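Glycerol-3-phosphate dehydrogenase [NAD(+)] 1 (Saccharomyces cerevisiae, PDB 4FGW) catalyses the NAD-dependent interconversion of dihydroxyacetone phosphate and glycerol 3-phosphate, the step through which yeast accumulates glycerol during hyperosmotic stress. Local coordinates at residues K152-G157 / I238-A243; A178-N183 / V299-T304; I277-M282 / E358-F363. All blocks are in the same frame, centred on the assembly; numbering follows the deposited sequence.

Contact 1: K152-G157 / I238-A243; sequences KGFEVG and ISICGA
The ring of F154 carries I240 CG2 over the middle of one face, a CH-pi contact in which that methyl carbon lies 3.8 Å from the ring centroid and only 10° off the normal. Beside it, CE2 and CD2 rest on A243 CB (3.7 Å from F154 CD2), while S239 O approaches the ring obliquely. The CB of F154 points toward the helix, and chi1 72° puts CG between the backbone N and carbonyl carbon. V161, on the partner strand of the hairpin that F154 leads into, also touches this side chain. Glycines let the backbones close up: G153 CA makes a CA-H...O contact of 3.3 Å with S239 O, and a CB on G242 would collide with G153 N. At G153 a CB would press on the carbonyl O of K152 and crowd A243 CB. The G153 amide donates to a water, 2.8 Å from G153 N, which in turn donates weakly to I238 O. K152 NZ hydrogen-bonds G181 O and forms a salt bridge with D301 OD2. The contact seats the loop after Rossmann strand 146-149 on helix 235-257 of the C-terminal domain, beside the probable catalytic site, where K152 is thought to bind substrate near the proton acceptor K245.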
loop_
_atom_site.group_PDB
_atom_site.type_symbol
_atom_site.label_atom_id
_atom_site.label_comp_id
_atom_site.label_asym_id
_atom_site.label_seq_id
_atom_site.Cartn_x
_atom_site.Cartn_y
_atom_site.Cartn_z
ATOM N N LYS A 152 -0.847 18.511 8.860
ATOM C CA LYS A 152 -1.051 17.603 7.768
ATOM C C LYS A 152 -1.782 18.209 6.610
ATOM O O LYS A 152 -2.681 18.982 6.776
ATOM C CB LYS A 152 -1.818 16.393 8.235
ATOM C CG LYS A 152 -0.953 15.277 8.653
ATOM C CD LYS A 152 -1.767 14.051 8.838
ATOM C CE LYS A 152 -1.200 12.875 8.136
ATOM N NZ LYS A 152 -0.749 11.897 9.103
ATOM N N GLY A 153 -1.394 17.803 5.425
ATOM C CA GLY A 153 -2.008 18.280 4.200
ATOM C C GLY A 153 -1.382 19.548 3.659
ATOM O O GLY A 153 -0.258 19.912 4.020
ATOM N N PHE A 154 -2.116 20.203 2.758
ATOM C CA PHE A 154 -1.719 21.435 2.089
ATOM C C PHE A 154 -2.983 22.214 1.689
ATOM O O PHE A 154 -4.091 21.688 1.806
ATOM C CB PHE A 154 -0.830 21.120 0.859
ATOM C CG PHE A 154 -1.543 20.507 -0.327
ATOM C CD1 PHE A 154 -1.719 21.226 -1.500
ATOM C CD2 PHE A 154 -2.026 19.202 -0.274
ATOM C CE1 PHE A 154 -2.374 20.658 -2.594
ATOM C CE2 PHE A 154 -2.690 18.639 -1.367
ATOM C CZ PHE A 154 -2.870 19.374 -2.515
ATOM N N GLU A 155 -2.814 23.453 1.224
ATOM C CA GLU A 155 -3.919 24.303 0.789
ATOM C C GLU A 155 -4.158 24.066 -0.701
ATOM O O GLU A 155 -3.215 24.107 -1.497
ATOM C CB GLU A 155 -3.609 25.780 1.082
ATOM C CG GLU A 155 -4.834 26.627 1.358
ATOM C CD GLU A 155 -4.584 27.945 2.072
ATOM O OE1 GLU A 155 -5.582 28.545 2.528
ATOM O OE2 GLU A 155 -3.413 28.386 2.174
ATOM N N VAL A 156 -5.413 23.753 -1.058
ATOM C CA VAL A 156 -5.859 23.471 -2.427
ATOM C C VAL A 156 -7.261 24.054 -2.657
ATOM O O VAL A 156 -8.120 23.967 -1.781
ATOM C CB VAL A 156 -5.732 21.956 -2.805
ATOM C CG1 VAL A 156 -6.506 21.045 -1.849
ATOM C CG2 VAL A 156 -6.114 21.682 -4.262
ATOM N N GLY A 157 -7.451 24.676 -3.816
ATOM C CA GLY A 157 -8.710 25.278 -4.228
ATOM C C GLY A 157 -8.625 25.830 -5.632
ATOM O O GLY A 157 -7.590 25.682 -6.288
ATOM N N ILE A 238 5.565 14.749 0.914
ATOM C CA ILE A 238 4.950 14.337 2.154
ATOM C C ILE A 238 3.700 15.117 2.546
ATOM O O ILE A 238 2.825 14.579 3.181
ATOM C CB ILE A 238 5.989 14.232 3.264
ATOM C CG1 ILE A 238 5.941 15.385 4.242
ATOM C CG2 ILE A 238 7.316 14.239 2.666
ATOM C CD1 ILE A 238 6.850 15.179 5.398
ATOM N N SER A 239 3.615 16.362 2.105
ATOM C CA SER A 239 2.464 17.246 2.323
ATOM C C SER A 239 1.206 16.936 1.523
ATOM O O SER A 239 0.110 16.987 2.081
ATOM C CB SER A 239 2.866 18.702 2.113
ATOM O OG SER A 239 4.031 19.013 2.857
ATOM N N ILE A 240 1.346 16.659 0.222
ATOM C CA ILE A 240 0.187 16.386 -0.627
ATOM C C ILE A 240 -0.542 15.088 -0.289
ATOM O O ILE A 240 -1.769 15.035 -0.381
ATOM C CB ILE A 240 0.424 16.644 -2.139
ATOM C CG1 ILE A 240 1.304 15.579 -2.774
ATOM C CG2 ILE A 240 0.946 18.074 -2.416
ATOM C CD1 ILE A 240 0.640 14.961 -3.879
ATOM N N CYS A 241 0.220 14.070 0.165
ATOM C CA CYS A 241 -0.274 12.763 0.602
ATOM C C CYS A 241 -1.275 12.908 1.751
ATOM O O CYS A 241 -2.333 12.295 1.695
ATOM C CB CYS A 241 0.888 11.864 1.007
ATOM S SG CYS A 241 1.988 11.392 -0.350
ATOM N N GLY A 242 -0.935 13.731 2.754
ATOM C CA GLY A 242 -1.740 14.007 3.945
ATOM C C GLY A 242 -3.146 14.524 3.697
ATOM O O GLY A 242 -4.031 14.354 4.544
ATOM N N ALA A 243 -3.362 15.169 2.537
ATOM C CA ALA A 243 -4.657 15.673 2.121
ATOM C C ALA A 243 -5.335 14.689 1.167
ATOM O O ALA A 243 -6.460 14.276 1.442
ATOM C CB ALA A 243 -4.505 17.038 1.459
HETATM O O HOH W 1 0.787 16.025 5.338
#

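Contact 2: A178-N183 / V299-T304; sequences ALSGAN and VADLIT
S180 and D301 meet through a water that bridges their side chains. At the end of strand 175-180, S180 OG lies anti to its backbone N (chi1 -163°) and gives its hydrogen to the water at 2.7 Å. The water passes a hydrogen on to D301 OD2, also at 2.7 Å, so a small hydroxyl and a buried carboxylate share one relay. G181 comes next, with its carbonyl beside the same carboxylate: G181 O is 3.5 Å from D301 OD2, two acceptors that cannot bond each other. K152 NZ, bonded to both oxygens, probably offsets their repulsion. Glycine suits position 181 because a CB there would run into N183 ND2. At A182, the centre of an inverse gamma turn, the chain draws nearest to helix 296-307. Its methyl lies 3.6 Å from A300 O, which already accepts the amide of T304 one turn on, and its flanks meet two more small groups, with A182 CB 4.0 Å from A300 CB and 3.7 Å from T304 CG2. D301 OD1 adds a contact of 3.6 Å to A182 CA. Alanine fits here, small enough to let loop and helix come close, while its amide bonds S296 OG. The helix has a further neighbour, since A300 packs on R270 of the second subunit and T304 on N262 of that subunit. The arrangement is that of a domain junction in a two-domain dehydrogenase: the end of a Rossmann strand meets a helix of the C-terminal domain, and D301, touching both K152 and K245, lies among residues assigned by similarity to substrate binding and catalysis.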
loop_
_atom_site.group_PDB
_atom_site.type_symbol
_atom_site.label_atom_id
_atom_site.label_comp_id
_atom_site.label_asym_id
_atom_site.label_seq_id
_atom_site.Cartn_x
_atom_site.Cartn_y
_atom_site.Cartn_z
ATOM N N ALA A 178 8.561 19.711 7.005
ATOM C CA ALA A 178 7.328 19.067 7.463
ATOM C C ALA A 178 7.552 17.714 8.133
ATOM O O ALA A 178 8.574 17.079 7.902
ATOM C CB ALA A 178 6.336 18.939 6.315
ATOM N N LEU A 179 6.617 17.319 9.013
ATOM C CA LEU A 179 6.586 16.036 9.715
ATOM C C LEU A 179 5.203 15.431 9.443
ATOM O O LEU A 179 4.188 16.049 9.773
ATOM C CB LEU A 179 6.829 16.207 11.233
ATOM C CG LEU A 179 6.938 14.921 12.080
ATOM C CD1 LEU A 179 7.887 15.102 13.223
ATOM C CD2 LEU A 179 5.566 14.469 12.613
ATOM N N SER A 180 5.174 14.239 8.806
ATOM C CA SER A 180 3.936 13.516 8.464
ATOM C C SER A 180 4.199 12.019 8.293
ATOM O O SER A 180 5.225 11.629 7.760
ATOM C CB SER A 180 3.314 14.097 7.196
ATOM O OG SER A 180 1.959 13.716 7.024
ATOM N N GLY A 181 3.271 11.195 8.749
ATOM C CA GLY A 181 3.379 9.744 8.629
ATOM C C GLY A 181 2.113 9.033 9.041
ATOM O O GLY A 181 1.141 9.681 9.427
ATOM N N ALA A 182 2.098 7.691 8.931
ATOM C CA ALA A 182 0.964 6.869 9.359
ATOM C C ALA A 182 1.027 6.777 10.906
ATOM O O ALA A 182 1.659 5.888 11.488
ATOM C CB ALA A 182 1.051 5.491 8.720
ATOM N N ASN A 183 0.415 7.763 11.556
ATOM C CA ASN A 183 0.421 7.876 13.009
ATOM C C ASN A 183 -0.744 8.676 13.565
ATOM O O ASN A 183 -1.351 9.463 12.852
ATOM C CB ASN A 183 1.783 8.412 13.538
ATOM C CG ASN A 183 2.297 9.644 12.853
ATOM O OD1 ASN A 183 1.710 10.722 12.917
ATOM N ND2 ASN A 183 3.420 9.508 12.201
ATOM N N VAL A 299 2.700 5.975 0.916
ATOM C CA VAL A 299 2.034 4.670 0.899
ATOM C C VAL A 299 1.457 4.198 2.260
ATOM O O VAL A 299 0.291 3.784 2.314
ATOM C CB VAL A 299 2.902 3.593 0.173
ATOM C CG1 VAL A 299 4.131 3.186 0.995
ATOM C CG2 VAL A 299 2.073 2.367 -0.206
ATOM N N ALA A 300 2.257 4.277 3.346
ATOM C CA ALA A 300 1.829 3.829 4.681
ATOM C C ALA A 300 0.638 4.653 5.196
ATOM O O ALA A 300 -0.343 4.078 5.686
ATOM C CB ALA A 300 2.991 3.885 5.666
ATOM N N ASP A 301 0.686 5.986 5.011
ATOM C CA ASP A 301 -0.414 6.841 5.439
ATOM C C ASP A 301 -1.683 6.572 4.644
ATOM O O ASP A 301 -2.778 6.582 5.213
ATOM C CB ASP A 301 -0.026 8.320 5.450
ATOM C CG ASP A 301 -0.788 9.118 6.488
ATOM O OD1 ASP A 301 -1.528 8.508 7.277
ATOM O OD2 ASP A 301 -0.644 10.352 6.507
ATOM N N LEU A 302 -1.526 6.264 3.348
ATOM C CA LEU A 302 -2.636 5.883 2.479
ATOM C C LEU A 302 -3.269 4.560 2.975
ATOM O O LEU A 302 -4.485 4.484 3.130
ATOM C CB LEU A 302 -2.138 5.743 1.028
ATOM C CG LEU A 302 -3.189 5.382 -0.031
ATOM C CD1 LEU A 302 -4.186 6.529 -0.236
ATOM C CD2 LEU A 302 -2.534 5.002 -1.341
ATOM N N ILE A 303 -2.428 3.533 3.234
ATOM C CA ILE A 303 -2.866 2.221 3.713
ATOM C C ILE A 303 -3.683 2.331 5.006
ATOM O O ILE A 303 -4.810 1.846 5.045
ATOM C CB ILE A 303 -1.685 1.199 3.806
ATOM C CG1 ILE A 303 -1.162 0.846 2.395
ATOM C CG2 ILE A 303 -2.109 -0.086 4.572
ATOM C CD1 ILE A 303 0.217 0.098 2.350
ATOM N N THR A 304 -3.136 2.988 6.036
ATOM C CA THR A 304 -3.829 3.148 7.319
ATOM C C THR A 304 -5.173 3.869 7.217
ATOM O O THR A 304 -6.138 3.453 7.862
ATOM C CB THR A 304 -2.889 3.678 8.417
ATOM O OG1 THR A 304 -3.492 3.422 9.688
ATOM C CG2 THR A 304 -2.564 5.183 8.283
HETATM O O HOH W 2 1.086 11.950 5.234
#

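Contact 3: I277-M282 / E358-F363; sequences IRFGQM and EDFPLF
R278 begins against F360: its CB is 3.7 Å from F360 CE2, and CG keeps the same separation from CE2 while also nearing CZ; the arginine and the phenylalanine run antiparallel past one another. CD then reaches the backbone, 3.5 Å from D359 O. A bend at chi3 (-58°) sets NE, and at the tip NH1 donates a hydrogen bond of 2.8 Å to D359 O, rather bent at 131° and with the oxygen tilted from the guanidinium plane. An exposed position suits this long chain, greasy at its root and charged at its end. The contact belongs to the all-helical C-terminal domain and joins helix 261-283 to the start of helix 361-371, where F360 holds the N-cap position; E275, a turn back on helix 261-283, accepts the amides of L362 and F363. Deeper in, F279 turns its edge to one face of F360 in an edge-to-face pair, centroids 5.8 Å apart and planes at 63°. M282 approaches F360 tip to tip, its sulfur at the ring edge in a Met-aromatic contact, with SD 3.8 Å from F360 CE1. M282 CE lies 3.5 Å from D359 OD2.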
loop_
_atom_site.group_PDB
_atom_site.type_symbol
_atom_site.label_atom_id
_atom_site.label_comp_id
_atom_site.label_asym_id
_atom_site.label_seq_id
_atom_site.Cartn_x
_atom_site.Cartn_y
_atom_site.Cartn_z
ATOM N N ILE A 277 0.839 10.592 -6.844
ATOM C CA ILE A 277 2.147 10.781 -7.492
ATOM C C ILE A 277 2.018 11.785 -8.639
ATOM O O ILE A 277 2.792 12.744 -8.710
ATOM C CB ILE A 277 2.750 9.420 -7.971
ATOM C CG1 ILE A 277 3.071 8.505 -6.772
ATOM C CG2 ILE A 277 3.981 9.628 -8.872
ATOM C CD1 ILE A 277 3.122 7.013 -7.063
ATOM N N ARG A 278 1.024 11.561 -9.518
ATOM C CA ARG A 278 0.730 12.373 -10.693
ATOM C C ARG A 278 0.436 13.818 -10.296
ATOM O O ARG A 278 0.949 14.726 -10.944
ATOM C CB ARG A 278 -0.438 11.754 -11.477
ATOM C CG ARG A 278 -0.708 12.384 -12.845
ATOM C CD ARG A 278 -1.860 11.702 -13.564
ATOM N NE ARG A 278 -1.610 10.272 -13.760
ATOM C CZ ARG A 278 -2.518 9.316 -13.583
ATOM N NH1 ARG A 278 -3.759 9.625 -13.225
ATOM N NH2 ARG A 278 -2.197 8.044 -13.773
ATOM N N PHE A 279 -0.355 14.025 -9.219
ATOM C CA PHE A 279 -0.709 15.346 -8.702
ATOM C C PHE A 279 0.527 16.078 -8.189
ATOM O O PHE A 279 0.714 17.258 -8.499
ATOM C CB PHE A 279 -1.788 15.251 -7.603
ATOM C CG PHE A 279 -2.409 16.576 -7.220
ATOM C CD1 PHE A 279 -3.611 16.985 -7.779
ATOM C CD2 PHE A 279 -1.781 17.423 -6.310
ATOM C CE1 PHE A 279 -4.174 18.219 -7.439
ATOM C CE2 PHE A 279 -2.342 18.656 -5.974
ATOM C CZ PHE A 279 -3.537 19.042 -6.535
ATOM N N GLY A 280 1.330 15.382 -7.385
ATOM C CA GLY A 280 2.554 15.928 -6.819
ATOM C C GLY A 280 3.528 16.421 -7.868
ATOM O O GLY A 280 3.964 17.568 -7.815
ATOM N N GLN A 281 3.833 15.576 -8.857
ATOM C CA GLN A 281 4.785 15.890 -9.924
ATOM C C GLN A 281 4.290 16.901 -10.947
ATOM O O GLN A 281 5.109 17.556 -11.600
ATOM C CB GLN A 281 5.281 14.610 -10.591
ATOM C CG GLN A 281 5.974 13.676 -9.607
ATOM C CD GLN A 281 6.727 12.606 -10.320
ATOM O OE1 GLN A 281 6.158 11.803 -11.072
ATOM N NE2 GLN A 281 8.030 12.574 -10.092
ATOM N N MET A 282 2.962 17.033 -11.088
ATOM C CA MET A 282 2.334 17.993 -11.996
ATOM C C MET A 282 2.368 19.402 -11.392
ATOM O O MET A 282 2.675 20.357 -12.103
ATOM C CB MET A 282 0.882 17.573 -12.289
ATOM C CG MET A 282 0.236 18.322 -13.436
ATOM S SD MET A 282 -1.474 17.804 -13.735
ATOM C CE MET A 282 -1.207 16.196 -14.518
ATOM N N GLU A 358 -9.503 15.528 -16.503
ATOM C CA GLU A 358 -9.378 14.244 -17.206
ATOM C C GLU A 358 -8.209 13.378 -16.714
ATOM O O GLU A 358 -8.302 12.150 -16.761
ATOM C CB GLU A 358 -9.265 14.471 -18.721
ATOM C CG GLU A 358 -10.602 14.606 -19.430
ATOM C CD GLU A 358 -10.515 14.724 -20.941
ATOM O OE1 GLU A 358 -11.137 15.658 -21.497
ATOM O OE2 GLU A 358 -9.833 13.883 -21.570
ATOM N N ASP A 359 -7.117 14.025 -16.253
ATOM C CA ASP A 359 -5.898 13.372 -15.763
ATOM C C ASP A 359 -6.085 12.633 -14.447
ATOM O O ASP A 359 -5.266 11.772 -14.122
ATOM C CB ASP A 359 -4.750 14.389 -15.610
ATOM C CG ASP A 359 -4.369 15.150 -16.863
ATOM O OD1 ASP A 359 -4.472 14.572 -17.967
ATOM O OD2 ASP A 359 -3.922 16.306 -16.739
ATOM N N PHE A 360 -7.136 12.975 -13.673
ATOM C CA PHE A 360 -7.377 12.346 -12.372
ATOM C C PHE A 360 -8.788 11.722 -12.279
ATOM O O PHE A 360 -9.615 12.208 -11.503
ATOM C CB PHE A 360 -7.071 13.344 -11.229
ATOM C CG PHE A 360 -5.681 13.940 -11.302
ATOM C CD1 PHE A 360 -5.436 15.092 -12.043
ATOM C CD2 PHE A 360 -4.615 13.336 -10.653
ATOM C CE1 PHE A 360 -4.148 15.625 -12.135
ATOM C CE2 PHE A 360 -3.331 13.876 -10.737
ATOM C CZ PHE A 360 -3.105 15.014 -11.480
ATOM N N PRO A 361 -9.081 10.635 -13.048
ATOM C CA PRO A 361 -10.432 10.042 -13.001
ATOM C C PRO A 361 -10.948 9.582 -11.639
ATOM O O PRO A 361 -12.144 9.732 -11.403
ATOM C CB PRO A 361 -10.378 8.911 -14.034
ATOM C CG PRO A 361 -8.946 8.632 -14.232
ATOM C CD PRO A 361 -8.236 9.932 -14.036
ATOM N N LEU A 362 -10.076 9.059 -10.740
ATOM C CA LEU A 362 -10.504 8.632 -9.399
ATOM C C LEU A 362 -10.909 9.815 -8.525
ATOM O O LEU A 362 -11.975 9.768 -7.905
ATOM C CB LEU A 362 -9.481 7.731 -8.694
ATOM C CG LEU A 362 -9.837 7.285 -7.259
ATOM C CD1 LEU A 362 -11.056 6.346 -7.242
ATOM C CD2 LEU A 362 -8.662 6.650 -6.585
ATOM N N PHE A 363 -10.083 10.888 -8.507
ATOM C CA PHE A 363 -10.376 12.128 -7.774
ATOM C C PHE A 363 -11.689 12.721 -8.287
ATOM O O PHE A 363 -12.524 13.137 -7.480
ATOM C CB PHE A 363 -9.224 13.154 -7.900
ATOM C CG PHE A 363 -7.909 12.829 -7.216
ATOM C CD1 PHE A 363 -6.771 13.588 -7.462
ATOM C CD2 PHE A 363 -7.807 11.760 -6.327
ATOM C CE1 PHE A 363 -5.554 13.284 -6.835
ATOM C CE2 PHE A 363 -6.590 11.460 -5.700
ATOM C CZ PHE A 363 -5.476 12.228 -5.955
#

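Contacts 1 and 2 both join the Rossmann domain to the helical C-terminal domain; their centres are about 12 Å apart, and their segments alternate along the chain. They meet where K152 of contact 1 bonds D301 and G181 of contact 2. Contact 3 lies within the C-terminal domain, its centre about 14 Å from that of contact 1 and about 19 Å from that of contact 2. It opens after contact 1 has closed, and helix 235-257 is followed by helix 261-283. F154 and I240 touch F279, linking contacts 1 and 3, whereas contacts 2 and 3 do not meet. Site residues assigned by similarity lie near the domain junction, with contact 3 further out among the C-terminal helices.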